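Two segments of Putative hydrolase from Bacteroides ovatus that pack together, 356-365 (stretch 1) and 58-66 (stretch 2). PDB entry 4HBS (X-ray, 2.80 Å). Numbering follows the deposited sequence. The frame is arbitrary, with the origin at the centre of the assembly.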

# COMPACT_ATOMS: atom_id res chain seq x y z
N VAL A 356 -0.57 8.30 -11.04
CA VAL A 356 0.34 7.51 -10.26
C VAL A 356 -0.16 7.74 -8.83
O VAL A 356 -0.49 8.87 -8.46
CB VAL A 356 1.86 7.79 -10.48
CG1 VAL A 356 2.18 9.28 -10.51
CG2 VAL A 356 2.69 7.07 -9.44
N TYR A 357 -0.33 6.68 -8.07
CA TYR A 357 -0.87 6.81 -6.73
C TYR A 357 -0.40 5.67 -5.86
O TYR A 357 0.41 4.86 -6.33
CB TYR A 357 -2.41 6.90 -6.78
CG TYR A 357 -3.07 5.71 -7.45
CD1 TYR A 357 -3.15 5.62 -8.84
CD2 TYR A 357 -3.68 4.72 -6.70
CE1 TYR A 357 -3.75 4.53 -9.46
CE2 TYR A 357 -4.31 3.64 -7.31
CZ TYR A 357 -4.36 3.55 -8.69
OH TYR A 357 -5.01 2.51 -9.31
N MSE A 358 -0.80 5.66 -4.59
CA MSE A 358 -0.43 4.62 -3.65
C MSE A 358 1.09 4.41 -3.63
O MSE A 358 1.59 3.29 -3.86
CB MSE A 358 -1.14 3.33 -4.02
CG MSE A 358 -1.36 2.43 -2.84
SE MSE A 358 -2.85 3.01 -1.76
CE MSE A 358 -4.28 2.42 -3.01
N VAL A 359 1.83 5.48 -3.39
CA VAL A 359 3.28 5.39 -3.30
C VAL A 359 3.54 4.81 -1.92
O VAL A 359 3.36 5.51 -0.92
CB VAL A 359 3.98 6.73 -3.56
CG1 VAL A 359 5.49 6.57 -3.50
CG2 VAL A 359 3.57 7.27 -4.93
N ASN A 360 3.82 3.49 -1.88
CA ASN A 360 3.99 2.70 -0.67
C ASN A 360 5.41 2.37 -0.38
O ASN A 360 6.21 2.24 -1.29
CB ASN A 360 3.18 1.41 -0.76
CG ASN A 360 1.70 1.63 -0.57
OD1 ASN A 360 1.25 2.73 -0.21
ND2 ASN A 360 0.92 0.60 -0.80
N ILE A 361 5.70 2.17 0.91
CA ILE A 361 7.02 1.90 1.47
C ILE A 361 7.03 0.44 1.94
O ILE A 361 6.00 -0.04 2.44
CB ILE A 361 7.24 2.97 2.60
CG1 ILE A 361 8.03 4.16 2.06
CG2 ILE A 361 7.82 2.43 3.91
CD1 ILE A 361 9.50 3.91 1.92
N HIS A 362 8.14 -0.31 1.71
CA HIS A 362 8.23 -1.76 2.02
C HIS A 362 9.51 -2.10 2.81
O HIS A 362 10.45 -2.68 2.26
CB HIS A 362 8.16 -2.59 0.72
CG HIS A 362 6.96 -2.29 -0.11
ND1 HIS A 362 5.69 -2.62 0.33
CD2 HIS A 362 6.86 -1.62 -1.28
CE1 HIS A 362 4.86 -2.20 -0.61
NE2 HIS A 362 5.52 -1.58 -1.59
N PRO A 363 9.52 -1.83 4.12
CA PRO A 363 10.68 -2.19 4.96
C PRO A 363 11.09 -3.66 4.89
O PRO A 363 12.27 -3.95 4.98
CB PRO A 363 10.21 -1.86 6.38
CG PRO A 363 9.17 -0.85 6.20
CD PRO A 363 8.46 -1.19 4.93
N ALA A 364 10.12 -4.58 4.74
CA ALA A 364 10.38 -6.02 4.64
C ALA A 364 11.28 -6.39 3.43
O ALA A 364 12.01 -7.38 3.51
CB ALA A 364 9.07 -6.77 4.53
N LEU A 365 11.21 -5.61 2.33
CA LEU A 365 12.00 -5.88 1.12
C LEU A 365 13.37 -5.23 1.15
O LEU A 365 14.20 -5.56 0.31
CB LEU A 365 11.25 -5.39 -0.13
CG LEU A 365 9.84 -5.96 -0.31
CD1 LEU A 365 9.19 -5.39 -1.55
CD2 LEU A 365 9.87 -7.46 -0.38
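Stretch 2, residues 58-66: GDGVFTTGL

Two extended segments that run side by side need not be joined by backbone hydrogen bonds; when they stand too far apart for a sheet ladder, polar side chains can span the gap. The packing of residues 58-66 on residues 356-365 of this putative hydrolase is a compact example, brought together from positions almost 300 residues apart in one chain. Stretch 1 is a strand from Val356 to Ile361 that then turns through Pro363, where the phi/psi values become helical and Leu365 N bonds back to His362 O at 3.0 Å. Stretch 2 is also extended through its middle, although Gly60 and Val61 both have positive phi. The two strand axes point the same way, 11° from parallel, and approach to 7.5 Å. In register, Met358 lies beside Gly60 (CA to CA 6.4 Å), Asn360 beside Phe62 (CA to CA 7.0 Å), and His362 beside Thr63 (CA to CA 6.0 Å).

Thr63 gives up the most surface to the contact, 72 Å², and its partner His362 follows with 58 Å². The threonine directs its CA-to-CB bond toward stretch 1, whereas that of His362 leaves sideways and the m rotamer brings the imidazole nearer. Thr63 OG1 and His362 ND1 meet in a 2.6 Å hydrogen bond near the plane of the ring, as expected for a bond to a ring nitrogen. His362 CE1 also lies 3.4 Å from Val61 O, so the ring edge spans more than one residue of stretch 2.

Met358, a selenomethionine, covers the next largest area. It points toward stretch 2, with CG 3.4 Å from Gly60 O and SE 3.9 Å from Phe62 CZ, the selenium lying oblique to the phenyl ring. Phe62 starts away from stretch 1, but its ring end comes nearer; Asn360 ND2 lies over one face, 3.9 Å from Phe62 CG. The same ND2 donates a nearly straight hydrogen bond to Val61 O at 2.8 Å, an example of a side-chain amide reaching the neighbouring backbone. A water bridges the backbones, its oxygen 2.7 Å from Gly60 O and 2.8 Å from Met358 O.

The ends differ in character. At one, Tyr357 OH donates a very short hydrogen bond to Asp59 OD1, 2.4 Å away; at the other, Ala364 CB rests 3.8 Å from Gly65 N, where a CB on the glycine would fall tightly against the alanine methyl.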

# COMPACT_ATOMS: atom_id res chain seq x y z
N GLY A 58 -2.80 -5.08 -10.61
CA GLY A 58 -3.46 -4.69 -9.38
C GLY A 58 -3.08 -3.36 -8.78
O GLY A 58 -2.26 -2.61 -9.30
N ASP A 59 -3.69 -3.11 -7.64
CA ASP A 59 -3.76 -1.86 -6.88
C ASP A 59 -3.46 -2.16 -5.42
O ASP A 59 -3.50 -3.33 -5.02
CB ASP A 59 -5.21 -1.44 -7.04
CG ASP A 59 -5.63 -0.03 -6.77
OD1 ASP A 59 -5.39 0.81 -7.63
OD2 ASP A 59 -6.45 0.17 -5.82
N GLY A 60 -3.21 -1.12 -4.63
CA GLY A 60 -2.86 -1.28 -3.22
C GLY A 60 -1.40 -1.66 -3.12
O GLY A 60 -0.53 -0.82 -3.32
N VAL A 61 -1.13 -2.96 -2.92
CA VAL A 61 0.23 -3.51 -2.87
C VAL A 61 0.86 -3.04 -1.56
O VAL A 61 1.56 -2.03 -1.51
CB VAL A 61 1.09 -3.16 -4.14
CG1 VAL A 61 2.40 -3.93 -4.16
CG2 VAL A 61 0.31 -3.44 -5.43
N PHE A 62 0.53 -3.76 -0.47
CA PHE A 62 1.00 -3.48 0.89
C PHE A 62 1.70 -4.70 1.44
O PHE A 62 1.09 -5.77 1.47
CB PHE A 62 -0.19 -3.16 1.80
CG PHE A 62 -1.01 -1.94 1.47
CD1 PHE A 62 -1.96 -1.98 0.45
CD2 PHE A 62 -1.00 -0.84 2.31
CE1 PHE A 62 -2.77 -0.87 0.19
CE2 PHE A 62 -1.83 0.26 2.06
CZ PHE A 62 -2.69 0.24 0.99
N THR A 63 2.95 -4.56 1.93
CA THR A 63 3.70 -5.66 2.51
C THR A 63 3.68 -5.60 4.03
O THR A 63 3.44 -4.55 4.63
CB THR A 63 5.13 -5.66 2.04
OG1 THR A 63 5.68 -4.38 2.26
CG2 THR A 63 5.26 -6.02 0.61
N THR A 64 3.94 -6.76 4.65
CA THR A 64 4.02 -6.92 6.09
C THR A 64 4.90 -8.12 6.33
O THR A 64 4.45 -9.25 6.12
CB THR A 64 2.61 -7.09 6.71
OG1 THR A 64 1.93 -5.84 6.67
CG2 THR A 64 2.65 -7.60 8.16
N GLY A 65 6.15 -7.87 6.73
CA GLY A 65 7.07 -8.95 7.06
C GLY A 65 6.49 -9.77 8.20
O GLY A 65 5.89 -9.20 9.12
N LEU A 66 6.57 -11.12 8.09
CA LEU A 66 6.02 -12.02 9.10
C LEU A 66 7.13 -12.59 9.97
O LEU A 66 8.30 -12.53 9.58
CB LEU A 66 5.22 -13.15 8.43
CG LEU A 66 4.01 -12.71 7.61
CD1 LEU A 66 3.36 -13.88 6.95
CD2 LEU A 66 3.02 -11.97 8.46
O HOH W 1 1.74 0.52 -3.91